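Local coordinates for hypothetical conserved protein (Geobacillus kaustophilus, PDB 2QYH), which is of unknown function but belongs to the haloacid dehalogenase-like hydrolases and may be a magnesium-dependent phosphatase, at residues G98-F103 against G114-I119; F103-K108 against P135-N140; E107-S112 against A129-D134; I143-L148 against S174-P179. All coordinates share one frame; numbering follows the deposited sequence.

Contact 1 of 4, residues G98-F103 against G114-I119; sequences GHPLVF and GDHPHI
Pro100 rests on the His116 ring in a CH-pi contact that joins the lead-in to strand 101-104 with the first turn of helix 117-124. Both lie in the part of the chain built on the antiparallel sheet. Pro100 CG stands over the ring centre, 3.6 Å from the His116 centroid and 7° off the ring normal. Pro100 CD leans toward one corner of that face, 3.6 Å from His116 NE2. Pro117 CD meets the opposite face, nearer the rim, and the imidazole is gripped between two prolines. The side chains of the CH-pi pair cross at about a right angle, with His116 CG anti to its backbone N (chi1 -176°). His116 is the N-cap of the helix, and its backbone N is bonded to His130 NE2. Further into the helix, Ile119 continues the contact inward. Its CG1 lies 4.1 Å from Pro100 CG, and its CD1 lies 4.1 Å from Val102 CG2. An alanine at His116 would probably leave the Pro100 ring without its flat partner and open a gap between Pro100 and Pro117. No hydrogen bond crosses between the two segments, and the contact therefore depends on ring faces and aliphatic carbons fitting together.

Contact 2 of 4, residues F103-K108 against P135-N140; sequences FMDAEK and PLYYEN
Tyr137 OH donates a hydrogen bond to Asp105 OD2 at 2.6 Å and accepts one from Lys108 NZ at 3.3 Å. Asp105 and Lys108 belong to the turn of the beta-hairpin formed by strands 101-104 and 109-111, and Asp105 makes an Asx motif there. Its OD1 accepts from Lys108 N at 2.6 Å and, weakly, from Glu107 N. One carboxylate thus holds the turn with one oxygen and the tyrosine with the other. The phenol oxygen meets OD2 from above the carboxylate plane, 42° out of it, while OD2 lies at the edge of the Tyr137 ring and in its plane. The lysine chain is bent, and chi4 (68°) folds NZ back toward the phenol. Lys141 NZ also bonds to Tyr137 OH. The lysines and the carboxylate would probably pull the ionisation of this hydroxyl in opposite directions. A phenylalanine at Tyr137 would probably leave Asp105 OD2 without its donor and both lysines without this acceptor. Beyond the polar cluster, Phe103 CD2 packs 4.1 Å from Tyr137 CB. Val87 and Thr91 of helix 84-96 also touch Phe103. The Phe103 and Tyr138 rings meet obliquely, with planes at 44° and centroids 5.0 Å apart. Tyr138 CD1 lies over the Phe103 face toward its rim, 3.5 Å from Phe103 CZ.

Contact 3 of 4, residues E107-S112 against A129-D134; sequences EKMRAS and AHPPVD. With GOL (glycerol), chain S.
Ala111 and Val133 form a single backbone bridge, the tight part of the contact. Ala111 N donates to Pro132 O at 3.0 Å, and Asp134 N donates to Ala111 O at 2.9 Å, both nearly straight. Ala111 CB touches His130 CE1 at 3.8 Å. His130 ND1 bonds in plane to a lone pair of Pro131 O and NE2 to His116 N; both nitrogens are held. Selenomethionine Met109 lies beside Pro131, with SE 3.9 Å from Pro131 CG. The Arg110 side is more open to solvent. Arg110 bends at chi2 (-64°), one guanidinium face against the Pro132 ring. Its NH1 bonds back to Met109 O. Arg110 NE stays 5.0 Å from Asp134 OD2, a loose approach, and Asp134 OD1 instead accepts from Leu136 N. Near Met109 and Pro131, between subunits, a glycerol probably from crystallisation donates to Ala129 O and bonds to Lys55 O of the second subunit. Here an edge strand of the antiparallel sheet, outermost within this chain, is joined at one bridge by a loop without regular strand.

Contact 4 of 4, residues I143-L148 against S174-P179; sequences IYQALL and STDVLP
Ala146 and Val177 form a hydrogen-bonded pair between neighbouring antiparallel strands inside a five-stranded sheet. Ala146 N donates to Val177 O at 3.2 Å, and Val177 N donates back to Ala146 O at 2.8 Å. Leu148 and Thr175 make the second such pair, with Leu148 N to Thr175 O at 3.0 Å and Thr175 N to Leu148 O at 2.9 Å. Val177 sits between Ala146 and Leu148 on one face, its CB 4.0 Å from Ala146 CB and its CG2 4.0 Å from Leu148 CB. Thr175 CG2 also meets Leu148 CB. The other face carries the non-hydrogen-bonded pair Leu147 and Asp176, whose side chains run side by side, with Trp170 touching both. Asp176 OD2 is hydrogen-bonded to a glycerol, probably from the crystallisation liquor. Gln145 CG is anti to the backbone N (chi1 -173°) and packs 3.8 Å from Leu178 CD2. Tyr144 and Gln145 both face Met104 in a classic beta bulge at the start of strand 145-148. Such a sheet is consistent with the cap domain of Cof-type HAD hydrolases.

In the fold
All four contacts belong to the antiparallel sheet and its surroundings, with strand order 109-111, 101-104, 145-148, 174-179, 165-171. Contacts 2 and 3 are closest, their centres 8 Å apart, and share Glu107 and Lys108. The centres of contacts 1 and 3 are about 9 Å apart. Phe103 N and Arg110 O, 2.6 Å apart, join strands 101-104 and 109-111. Val102 O and Leu147 N, 2.8 Å apart, tie contact 1 to contact 4. Met104 N and Gln145 O, 3.0 Å apart, tie contact 2 to contact 4. Contacts 2 and 3 also touch the second subunit. The probable HAD catalytic motif follows strand 5-8 of the mixed sheet, outside all four contacts.

Contact 1 of 4, residues G98-F103 against G114-I119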
loop_
_atom_site.group_PDB
_atom_site.type_symbol
_atom_site.label_atom_id
_atom_site.label_comp_id
_atom_site.label_asym_id
_atom_site.label_seq_id
_atom_site.Cartn_x
_atom_site.Cartn_y
_atom_site.Cartn_z
ATOM N N GLY D 98 3.889 -16.377 -28.631
ATOM C CA GLY D 98 3.671 -16.914 -27.299
ATOM C C GLY D 98 4.141 -15.985 -26.192
ATOM O O GLY D 98 4.351 -16.407 -25.054
ATOM N N HIS D 99 4.318 -14.715 -26.531
ATOM C CA HIS D 99 4.712 -13.719 -25.547
ATOM C C HIS D 99 3.468 -12.982 -25.064
ATOM O O HIS D 99 2.750 -12.366 -25.853
ATOM C CB HIS D 99 5.696 -12.743 -26.158
ATOM C CG HIS D 99 6.946 -13.400 -26.652
ATOM N ND1 HIS D 99 7.446 -13.197 -27.920
ATOM C CD2 HIS D 99 7.800 -14.261 -26.048
ATOM C CE1 HIS D 99 8.554 -13.898 -28.075
ATOM N NE2 HIS D 99 8.792 -14.553 -26.955
ATOM N N PRO D 100 3.184 -13.051 -23.756
ATOM C CA PRO D 100 1.999 -12.358 -23.245
ATOM C C PRO D 100 2.340 -10.931 -22.839
ATOM O O PRO D 100 3.517 -10.542 -22.780
ATOM C CB PRO D 100 1.606 -13.207 -22.050
ATOM C CG PRO D 100 2.957 -13.553 -21.469
ATOM C CD PRO D 100 3.804 -13.885 -22.708
ATOM N N LEU D 101 1.296 -10.157 -22.573
ATOM C CA LEU D 101 1.451 -8.781 -22.126
ATOM C C LEU D 101 0.552 -8.564 -20.933
ATOM O O LEU D 101 -0.336 -9.366 -20.652
ATOM C CB LEU D 101 1.036 -7.780 -23.202
ATOM C CG LEU D 101 1.849 -7.618 -24.477
ATOM C CD1 LEU D 101 1.811 -8.899 -25.292
ATOM C CD2 LEU D 101 1.256 -6.470 -25.266
ATOM N N VAL D 102 0.801 -7.475 -20.223
ATOM C CA VAL D 102 -0.028 -7.106 -19.092
ATOM C C VAL D 102 -0.370 -5.651 -19.354
ATOM O O VAL D 102 0.516 -4.843 -19.631
ATOM C CB VAL D 102 0.713 -7.268 -17.744
ATOM C CG1 VAL D 102 -0.005 -6.489 -16.648
ATOM C CG2 VAL D 102 0.763 -8.750 -17.365
ATOM N N PHE D 103 -1.663 -5.344 -19.311
ATOM C CA PHE D 103 -2.158 -3.991 -19.543
ATOM C C PHE D 103 -2.375 -3.297 -18.207
ATOM O O PHE D 103 -3.030 -3.843 -17.320
ATOM C CB PHE D 103 -3.467 -4.052 -20.320
ATOM C CG PHE D 103 -3.412 -4.964 -21.498
ATOM C CD1 PHE D 103 -2.602 -4.663 -22.589
ATOM C CD2 PHE D 103 -4.132 -6.155 -21.501
ATOM C CE1 PHE D 103 -2.507 -5.542 -23.670
ATOM C CE2 PHE D 103 -4.047 -7.041 -22.573
ATOM C CZ PHE D 103 -3.230 -6.734 -23.661
ATOM N N GLY D 114 -3.483 -16.374 -19.167
ATOM C CA GLY D 114 -3.582 -16.855 -17.799
ATOM C C GLY D 114 -2.549 -17.899 -17.385
ATOM O O GLY D 114 -2.050 -18.655 -18.216
ATOM N N ASP D 115 -2.230 -17.928 -16.093
ATOM C CA ASP D 115 -1.281 -18.868 -15.508
ATOM C C ASP D 115 0.006 -18.987 -16.328
ATOM O O ASP D 115 0.533 -20.076 -16.519
ATOM C CB ASP D 115 -1.892 -20.260 -15.309
ATOM C CG ASP D 115 -0.959 -21.215 -14.566
ATOM O OD1 ASP D 115 -0.264 -20.764 -13.638
ATOM O OD2 ASP D 115 -0.943 -22.420 -14.893
ATOM N N HIS D 116 0.530 -17.861 -16.801
ATOM C CA HIS D 116 1.765 -17.893 -17.563
ATOM C C HIS D 116 2.956 -17.774 -16.621
ATOM O O HIS D 116 3.009 -16.860 -15.804
ATOM C CB HIS D 116 1.774 -16.753 -18.574
ATOM C CG HIS D 116 2.971 -16.762 -19.459
ATOM N ND1 HIS D 116 4.216 -16.357 -19.027
ATOM C CD2 HIS D 116 3.118 -17.161 -20.743
ATOM C CE1 HIS D 116 5.085 -16.515 -20.013
ATOM N NE2 HIS D 116 4.445 -17.002 -21.061
ATOM N N PRO D 117 3.935 -18.699 -16.731
ATOM C CA PRO D 117 5.132 -18.707 -15.889
ATOM C C PRO D 117 6.030 -17.483 -15.917
ATOM O O PRO D 117 6.735 -17.244 -14.937
ATOM C CB PRO D 117 5.853 -19.983 -16.345
ATOM C CG PRO D 117 5.541 -19.984 -17.798
ATOM C CD PRO D 117 4.024 -19.772 -17.737
ATOM N N HIS D 118 6.062 -16.708 -16.993
ATOM C CA HIS D 118 6.940 -15.507 -16.959
ATOM C C HIS D 118 6.278 -14.381 -16.180
ATOM O O HIS D 118 6.948 -13.533 -15.577
ATOM C CB HIS D 118 7.305 -14.973 -18.348
ATOM C CG HIS D 118 8.318 -15.802 -19.072
ATOM N ND1 HIS D 118 9.169 -16.683 -18.435
ATOM C CD2 HIS D 118 8.629 -15.868 -20.387
ATOM C CE1 HIS D 118 9.956 -17.257 -19.326
ATOM N NE2 HIS D 118 9.650 -16.780 -20.517
ATOM N N ILE D 119 4.954 -14.361 -16.229
ATOM C CA ILE D 119 4.200 -13.363 -15.510
ATOM C C ILE D 119 4.380 -13.639 -14.022
ATOM O O ILE D 119 4.757 -12.738 -13.279
ATOM C CB ILE D 119 2.711 -13.408 -15.897
ATOM C CG1 ILE D 119 2.557 -13.044 -17.380
ATOM C CG2 ILE D 119 1.912 -12.454 -15.016
ATOM C CD1 ILE D 119 1.130 -12.767 -17.816
#

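Contact 2 of 4, residues F103-K108 against P135-N140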
loop_
_atom_site.group_PDB
_atom_site.type_symbol
_atom_site.label_atom_id
_atom_site.label_comp_id
_atom_site.label_asym_id
_atom_site.label_seq_id
_atom_site.Cartn_x
_atom_site.Cartn_y
_atom_site.Cartn_z
ATOM N N PHE D 103 -1.663 -5.344 -19.311
ATOM C CA PHE D 103 -2.158 -3.991 -19.543
ATOM C C PHE D 103 -2.375 -3.297 -18.207
ATOM O O PHE D 103 -3.030 -3.843 -17.320
ATOM C CB PHE D 103 -3.467 -4.052 -20.320
ATOM C CG PHE D 103 -3.412 -4.964 -21.498
ATOM C CD1 PHE D 103 -2.602 -4.663 -22.589
ATOM C CD2 PHE D 103 -4.132 -6.155 -21.501
ATOM C CE1 PHE D 103 -2.507 -5.542 -23.670
ATOM C CE2 PHE D 103 -4.047 -7.041 -22.573
ATOM C CZ PHE D 103 -3.230 -6.734 -23.661
HETATM N N MSE D 104 -1.827 -2.089 -18.081
HETATM C CA MSE D 104 -1.917 -1.304 -16.852
HETATM C C MSE D 104 -2.584 0.061 -16.998
HETATM O O MSE D 104 -2.294 0.814 -17.931
HETATM C CB MSE D 104 -0.519 -1.068 -16.296
HETATM C CG MSE D 104 0.321 -2.301 -16.144
HETATM SE SE MSE D 104 2.175 -1.810 -15.906
HETATM C CE MSE D 104 2.091 -1.132 -14.100
ATOM N N ASP D 105 -3.494 0.374 -16.080
ATOM C CA ASP D 105 -4.121 1.688 -16.067
ATOM C C ASP D 105 -3.935 2.208 -14.645
ATOM O O ASP D 105 -3.190 1.614 -13.874
ATOM C CB ASP D 105 -5.601 1.643 -16.493
ATOM C CG ASP D 105 -6.497 0.925 -15.508
ATOM O OD1 ASP D 105 -6.040 0.534 -14.416
ATOM O OD2 ASP D 105 -7.691 0.765 -15.845
ATOM N N ALA D 106 -4.589 3.300 -14.287
ATOM C CA ALA D 106 -4.405 3.859 -12.959
ATOM C C ALA D 106 -4.958 3.029 -11.798
ATOM O O ALA D 106 -4.422 3.083 -10.686
ATOM C CB ALA D 106 -4.981 5.261 -12.917
ATOM N N GLU D 107 -6.015 2.259 -12.045
ATOM C CA GLU D 107 -6.626 1.461 -10.982
ATOM C C GLU D 107 -6.147 0.026 -10.909
ATOM O O GLU D 107 -5.836 -0.478 -9.830
ATOM C CB GLU D 107 -8.154 1.435 -11.125
ATOM C CG GLU D 107 -8.881 2.724 -10.782
ATOM C CD GLU D 107 -8.552 3.860 -11.729
ATOM O OE1 GLU D 107 -8.598 3.643 -12.961
ATOM O OE2 GLU D 107 -8.257 4.972 -11.239
ATOM N N LYS D 108 -6.090 -0.642 -12.053
ATOM C CA LYS D 108 -5.704 -2.038 -12.045
ATOM C C LYS D 108 -4.760 -2.493 -13.143
ATOM O O LYS D 108 -4.248 -1.707 -13.940
ATOM C CB LYS D 108 -6.963 -2.915 -12.068
ATOM C CG LYS D 108 -7.768 -2.785 -13.348
ATOM C CD LYS D 108 -9.009 -3.648 -13.317
ATOM C CE LYS D 108 -10.119 -3.004 -12.516
ATOM N NZ LYS D 108 -10.627 -1.794 -13.205
ATOM N N PRO D 135 -7.660 -10.624 -22.024
ATOM C CA PRO D 135 -6.997 -10.341 -23.299
ATOM C C PRO D 135 -7.445 -9.092 -24.055
ATOM O O PRO D 135 -6.737 -8.618 -24.945
ATOM C CB PRO D 135 -7.251 -11.615 -24.101
ATOM C CG PRO D 135 -7.313 -12.666 -23.047
ATOM C CD PRO D 135 -8.185 -11.999 -22.018
ATOM N N LEU D 136 -8.606 -8.551 -23.711
ATOM C CA LEU D 136 -9.100 -7.376 -24.417
ATOM C C LEU D 136 -9.345 -6.166 -23.531
ATOM O O LEU D 136 -10.139 -5.295 -23.883
ATOM C CB LEU D 136 -10.394 -7.728 -25.156
ATOM C CG LEU D 136 -10.300 -8.876 -26.169
ATOM C CD1 LEU D 136 -11.675 -9.154 -26.748
ATOM C CD2 LEU D 136 -9.308 -8.516 -27.271
ATOM N N TYR D 137 -8.653 -6.099 -22.396
ATOM C CA TYR D 137 -8.826 -4.993 -21.459
ATOM C C TYR D 137 -8.506 -3.629 -22.068
ATOM O O TYR D 137 -9.173 -2.637 -21.777
ATOM C CB TYR D 137 -7.961 -5.229 -20.218
ATOM C CG TYR D 137 -8.225 -4.249 -19.099
ATOM C CD1 TYR D 137 -7.381 -3.162 -18.881
ATOM C CD2 TYR D 137 -9.336 -4.393 -18.276
ATOM C CE1 TYR D 137 -7.638 -2.243 -17.866
ATOM C CE2 TYR D 137 -9.606 -3.483 -17.259
ATOM C CZ TYR D 137 -8.755 -2.407 -17.058
ATOM O OH TYR D 137 -9.027 -1.496 -16.057
ATOM N N TYR D 138 -7.494 -3.593 -22.927
ATOM C CA TYR D 138 -7.072 -2.354 -23.575
ATOM C C TYR D 138 -8.083 -1.815 -24.583
ATOM O O TYR D 138 -8.070 -0.627 -24.915
ATOM C CB TYR D 138 -5.734 -2.564 -24.290
ATOM C CG TYR D 138 -5.815 -3.519 -25.458
ATOM C CD1 TYR D 138 -5.795 -4.900 -25.261
ATOM C CD2 TYR D 138 -5.939 -3.042 -26.763
ATOM C CE1 TYR D 138 -5.898 -5.786 -26.336
ATOM C CE2 TYR D 138 -6.046 -3.918 -27.847
ATOM C CZ TYR D 138 -6.023 -5.288 -27.626
ATOM O OH TYR D 138 -6.123 -6.156 -28.691
ATOM N N GLU D 139 -8.955 -2.687 -25.072
ATOM C CA GLU D 139 -9.953 -2.299 -26.062
ATOM C C GLU D 139 -11.021 -1.327 -25.554
ATOM O O GLU D 139 -11.561 -0.534 -26.324
ATOM C CB GLU D 139 -10.622 -3.555 -26.632
ATOM C CG GLU D 139 -9.663 -4.479 -27.382
ATOM C CD GLU D 139 -9.400 -4.033 -28.814
ATOM O OE1 GLU D 139 -9.374 -2.808 -29.067
ATOM O OE2 GLU D 139 -9.209 -4.910 -29.686
ATOM N N ASN D 140 -11.316 -1.370 -24.262
ATOM C CA ASN D 140 -12.344 -0.500 -23.699
ATOM C C ASN D 140 -11.867 0.367 -22.532
ATOM O O ASN D 140 -12.650 1.101 -21.927
ATOM C CB ASN D 140 -13.528 -1.359 -23.267
ATOM C CG ASN D 140 -13.105 -2.760 -22.866
ATOM O OD1 ASN D 140 -12.303 -2.941 -21.948
ATOM N ND2 ASN D 140 -13.632 -3.762 -23.564
#

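Contact 3 of 4, residues E107-S112 against A129-D134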
loop_
_atom_site.group_PDB
_atom_site.type_symbol
_atom_site.label_atom_id
_atom_site.label_comp_id
_atom_site.label_asym_id
_atom_site.label_seq_id
_atom_site.Cartn_x
_atom_site.Cartn_y
_atom_site.Cartn_z
ATOM N N GLU D 107 -6.015 2.259 -12.045
ATOM C CA GLU D 107 -6.626 1.461 -10.982
ATOM C C GLU D 107 -6.147 0.026 -10.909
ATOM O O GLU D 107 -5.836 -0.478 -9.830
ATOM C CB GLU D 107 -8.154 1.435 -11.125
ATOM C CG GLU D 107 -8.881 2.724 -10.782
ATOM C CD GLU D 107 -8.552 3.860 -11.729
ATOM O OE1 GLU D 107 -8.598 3.643 -12.961
ATOM O OE2 GLU D 107 -8.257 4.972 -11.239
ATOM N N LYS D 108 -6.090 -0.642 -12.053
ATOM C CA LYS D 108 -5.704 -2.038 -12.045
ATOM C C LYS D 108 -4.760 -2.493 -13.143
ATOM O O LYS D 108 -4.248 -1.707 -13.940
ATOM C CB LYS D 108 -6.963 -2.915 -12.068
ATOM C CG LYS D 108 -7.768 -2.785 -13.348
ATOM C CD LYS D 108 -9.009 -3.648 -13.317
ATOM C CE LYS D 108 -10.119 -3.004 -12.516
ATOM N NZ LYS D 108 -10.627 -1.794 -13.205
HETATM N N MSE D 109 -4.584 -3.804 -13.185
HETATM C CA MSE D 109 -3.678 -4.449 -14.103
HETATM C C MSE D 109 -4.321 -5.738 -14.646
HETATM O O MSE D 109 -5.022 -6.442 -13.915
HETATM C CB MSE D 109 -2.429 -4.757 -13.303
HETATM C CG MSE D 109 -1.195 -5.038 -14.061
HETATM SE SE MSE D 109 0.150 -5.324 -12.732
HETATM C CE MSE D 109 1.438 -4.050 -13.351
ATOM N N ARG D 110 -4.078 -6.038 -15.921
ATOM C CA ARG D 110 -4.630 -7.239 -16.550
ATOM C C ARG D 110 -3.634 -7.949 -17.466
ATOM O O ARG D 110 -2.857 -7.312 -18.180
ATOM C CB ARG D 110 -5.893 -6.892 -17.345
ATOM C CG ARG D 110 -7.075 -6.485 -16.488
ATOM C CD ARG D 110 -7.530 -7.640 -15.612
ATOM N NE ARG D 110 -8.671 -7.294 -14.765
ATOM C CZ ARG D 110 -8.580 -6.902 -13.496
ATOM N NH1 ARG D 110 -7.391 -6.801 -12.909
ATOM N NH2 ARG D 110 -9.682 -6.623 -12.809
ATOM N N ALA D 111 -3.672 -9.279 -17.438
ATOM C CA ALA D 111 -2.788 -10.102 -18.257
ATOM C C ALA D 111 -3.529 -10.666 -19.469
ATOM O O ALA D 111 -4.714 -11.005 -19.381
ATOM C CB ALA D 111 -2.222 -11.236 -17.424
ATOM N N SER D 112 -2.826 -10.763 -20.596
ATOM C CA SER D 112 -3.411 -11.282 -21.832
ATOM C C SER D 112 -3.528 -12.809 -21.830
ATOM O O SER D 112 -4.387 -13.367 -22.505
ATOM C CB SER D 112 -2.584 -10.824 -23.042
ATOM O OG SER D 112 -1.236 -11.261 -22.958
ATOM N N ALA D 129 0.752 -10.671 -7.304
ATOM C CA ALA D 129 0.220 -11.941 -7.730
ATOM C C ALA D 129 -0.066 -11.829 -9.227
ATOM O O ALA D 129 -0.076 -10.723 -9.780
ATOM C CB ALA D 129 -1.066 -12.229 -6.950
ATOM N N HIS D 130 -0.253 -12.963 -9.886
ATOM C CA HIS D 130 -0.535 -12.953 -11.313
ATOM C C HIS D 130 -1.797 -12.111 -11.551
ATOM O O HIS D 130 -2.842 -12.324 -10.924
ATOM C CB HIS D 130 -0.684 -14.398 -11.819
ATOM C CG HIS D 130 -0.639 -14.533 -13.311
ATOM N ND1 HIS D 130 -1.613 -14.004 -14.131
ATOM C CD2 HIS D 130 0.234 -15.172 -14.126
ATOM C CE1 HIS D 130 -1.342 -14.316 -15.387
ATOM N NE2 HIS D 130 -0.226 -15.024 -15.409
ATOM N N PRO D 131 -1.700 -11.106 -12.438
ATOM C CA PRO D 131 -2.885 -10.287 -12.681
ATOM C C PRO D 131 -4.073 -11.086 -13.208
ATOM O O PRO D 131 -3.904 -12.147 -13.822
ATOM C CB PRO D 131 -2.374 -9.249 -13.682
ATOM C CG PRO D 131 -0.956 -9.044 -13.229
ATOM C CD PRO D 131 -0.534 -10.510 -13.113
ATOM N N PRO D 132 -5.298 -10.603 -12.948
ATOM C CA PRO D 132 -6.462 -11.337 -13.447
ATOM C C PRO D 132 -6.336 -11.359 -14.966
ATOM O O PRO D 132 -5.686 -10.486 -15.539
ATOM C CB PRO D 132 -7.638 -10.484 -12.977
ATOM C CG PRO D 132 -7.114 -9.847 -11.716
ATOM C CD PRO D 132 -5.709 -9.459 -12.111
ATOM N N VAL D 133 -6.955 -12.337 -15.620
ATOM C CA VAL D 133 -6.857 -12.443 -17.073
ATOM C C VAL D 133 -7.953 -11.706 -17.843
ATOM O O VAL D 133 -9.131 -11.782 -17.494
ATOM C CB VAL D 133 -6.860 -13.923 -17.521
ATOM C CG1 VAL D 133 -6.543 -14.024 -19.012
ATOM C CG2 VAL D 133 -5.851 -14.706 -16.709
ATOM N N ASP D 134 -7.546 -10.988 -18.886
ATOM C CA ASP D 134 -8.472 -10.244 -19.744
ATOM C C ASP D 134 -7.749 -9.761 -21.001
ATOM O O ASP D 134 -7.289 -8.623 -21.067
ATOM C CB ASP D 134 -9.057 -9.041 -19.015
ATOM C CG ASP D 134 -10.059 -8.291 -19.865
ATOM O OD1 ASP D 134 -10.141 -8.573 -21.082
ATOM O OD2 ASP D 134 -10.763 -7.419 -19.322
HETATM C C1 GOL S . -2.469 -8.282 -8.867
HETATM O O1 GOL S . -1.791 -8.734 -10.040
HETATM C C2 GOL S . -3.755 -7.545 -9.248
HETATM O O2 GOL S . -4.450 -7.165 -8.055
HETATM C C3 GOL S . -3.457 -6.295 -10.074
HETATM O O3 GOL S . -4.698 -5.686 -10.442
#

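Contact 4 of 4, residues I143-L148 against S174-P179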
loop_
_atom_site.group_PDB
_atom_site.type_symbol
_atom_site.label_atom_id
_atom_site.label_comp_id
_atom_site.label_asym_id
_atom_site.label_seq_id
_atom_site.Cartn_x
_atom_site.Cartn_y
_atom_site.Cartn_z
ATOM N N ILE D 143 -5.033 2.604 -21.421
ATOM C CA ILE D 143 -3.867 1.935 -20.876
ATOM C C ILE D 143 -2.743 2.952 -20.913
ATOM O O ILE D 143 -2.547 3.622 -21.925
ATOM C CB ILE D 143 -3.502 0.710 -21.726
ATOM C CG1 ILE D 143 -4.680 -0.262 -21.741
ATOM C CG2 ILE D 143 -2.256 0.046 -21.189
ATOM C CD1 ILE D 143 -5.180 -0.641 -20.369
ATOM N N TYR D 144 -2.008 3.088 -19.816
ATOM C CA TYR D 144 -0.926 4.064 -19.774
ATOM C C TYR D 144 0.444 3.435 -19.916
ATOM O O TYR D 144 1.430 4.123 -20.195
ATOM C CB TYR D 144 -0.991 4.869 -18.479
ATOM C CG TYR D 144 -2.266 5.659 -18.348
ATOM C CD1 TYR D 144 -3.304 5.219 -17.523
ATOM C CD2 TYR D 144 -2.460 6.823 -19.088
ATOM C CE1 TYR D 144 -4.504 5.923 -17.442
ATOM C CE2 TYR D 144 -3.656 7.533 -19.018
ATOM C CZ TYR D 144 -4.673 7.079 -18.195
ATOM O OH TYR D 144 -5.854 7.781 -18.135
ATOM N N GLN D 145 0.498 2.124 -19.748
ATOM C CA GLN D 145 1.756 1.414 -19.841
ATOM C C GLN D 145 1.421 -0.064 -19.897
ATOM O O GLN D 145 0.364 -0.487 -19.419
ATOM C CB GLN D 145 2.607 1.736 -18.611
ATOM C CG GLN D 145 4.018 1.211 -18.640
ATOM C CD GLN D 145 4.862 1.799 -17.522
ATOM O OE1 GLN D 145 5.041 3.020 -17.443
ATOM N NE2 GLN D 145 5.386 0.935 -16.650
ATOM N N ALA D 146 2.303 -0.851 -20.497
ATOM C CA ALA D 146 2.059 -2.278 -20.599
ATOM C C ALA D 146 3.339 -3.033 -20.325
ATOM O O ALA D 146 4.416 -2.438 -20.217
ATOM C CB ALA D 146 1.520 -2.626 -21.988
ATOM N N LEU D 147 3.207 -4.348 -20.203
ATOM C CA LEU D 147 4.342 -5.213 -19.942
ATOM C C LEU D 147 4.383 -6.310 -20.989
ATOM O O LEU D 147 3.372 -6.966 -21.254
ATOM C CB LEU D 147 4.219 -5.832 -18.552
ATOM C CG LEU D 147 4.379 -4.900 -17.351
ATOM C CD1 LEU D 147 3.899 -5.604 -16.100
ATOM C CD2 LEU D 147 5.839 -4.480 -17.208
ATOM N N LEU D 148 5.551 -6.490 -21.596
ATOM C CA LEU D 148 5.740 -7.528 -22.601
ATOM C C LEU D 148 6.614 -8.583 -21.963
ATOM O O LEU D 148 7.671 -8.269 -21.411
ATOM C CB LEU D 148 6.446 -6.971 -23.837
ATOM C CG LEU D 148 6.783 -7.996 -24.926
ATOM C CD1 LEU D 148 5.503 -8.581 -25.502
ATOM C CD2 LEU D 148 7.588 -7.326 -26.017
ATOM N N SER D 174 10.689 -9.895 -18.681
ATOM C CA SER D 174 9.675 -8.854 -18.805
ATOM C C SER D 174 10.289 -7.482 -19.049
ATOM O O SER D 174 11.281 -7.109 -18.422
ATOM C CB SER D 174 8.813 -8.804 -17.540
ATOM O OG SER D 174 7.732 -7.900 -17.686
ATOM N N THR D 175 9.686 -6.727 -19.960
ATOM C CA THR D 175 10.170 -5.390 -20.277
ATOM C C THR D 175 8.987 -4.423 -20.316
ATOM O O THR D 175 7.880 -4.811 -20.692
ATOM C CB THR D 175 10.885 -5.377 -21.640
ATOM O OG1 THR D 175 11.397 -4.064 -21.897
ATOM C CG2 THR D 175 9.919 -5.771 -22.753
ATOM N N ASP D 176 9.221 -3.172 -19.925
ATOM C CA ASP D 176 8.161 -2.161 -19.921
ATOM C C ASP D 176 7.879 -1.626 -21.306
ATOM O O ASP D 176 8.779 -1.507 -22.135
ATOM C CB ASP D 176 8.522 -0.964 -19.038
ATOM C CG ASP D 176 8.537 -1.301 -17.574
ATOM O OD1 ASP D 176 7.566 -1.925 -17.095
ATOM O OD2 ASP D 176 9.519 -0.930 -16.901
ATOM N N VAL D 177 6.622 -1.283 -21.539
ATOM C CA VAL D 177 6.206 -0.732 -22.816
ATOM C C VAL D 177 5.646 0.673 -22.578
ATOM O O VAL D 177 4.539 0.831 -22.062
ATOM C CB VAL D 177 5.121 -1.622 -23.472
ATOM C CG1 VAL D 177 4.721 -1.051 -24.828
ATOM C CG2 VAL D 177 5.635 -3.038 -23.618
ATOM N N LEU D 178 6.422 1.693 -22.932
ATOM C CA LEU D 178 5.974 3.073 -22.756
ATOM C C LEU D 178 5.888 3.718 -24.130
ATOM O O LEU D 178 6.398 3.178 -25.110
ATOM C CB LEU D 178 6.960 3.886 -21.893
ATOM C CG LEU D 178 8.029 3.234 -21.008
ATOM C CD1 LEU D 178 8.777 4.335 -20.263
ATOM C CD2 LEU D 178 7.412 2.255 -20.022
ATOM N N PRO D 179 5.232 4.879 -24.225
ATOM C CA PRO D 179 5.151 5.514 -25.540
ATOM C C PRO D 179 6.485 6.187 -25.818
ATOM O O PRO D 179 7.099 6.755 -24.915
ATOM C CB PRO D 179 4.028 6.522 -25.359
ATOM C CG PRO D 179 4.229 6.968 -23.940
ATOM C CD PRO D 179 4.491 5.657 -23.216
#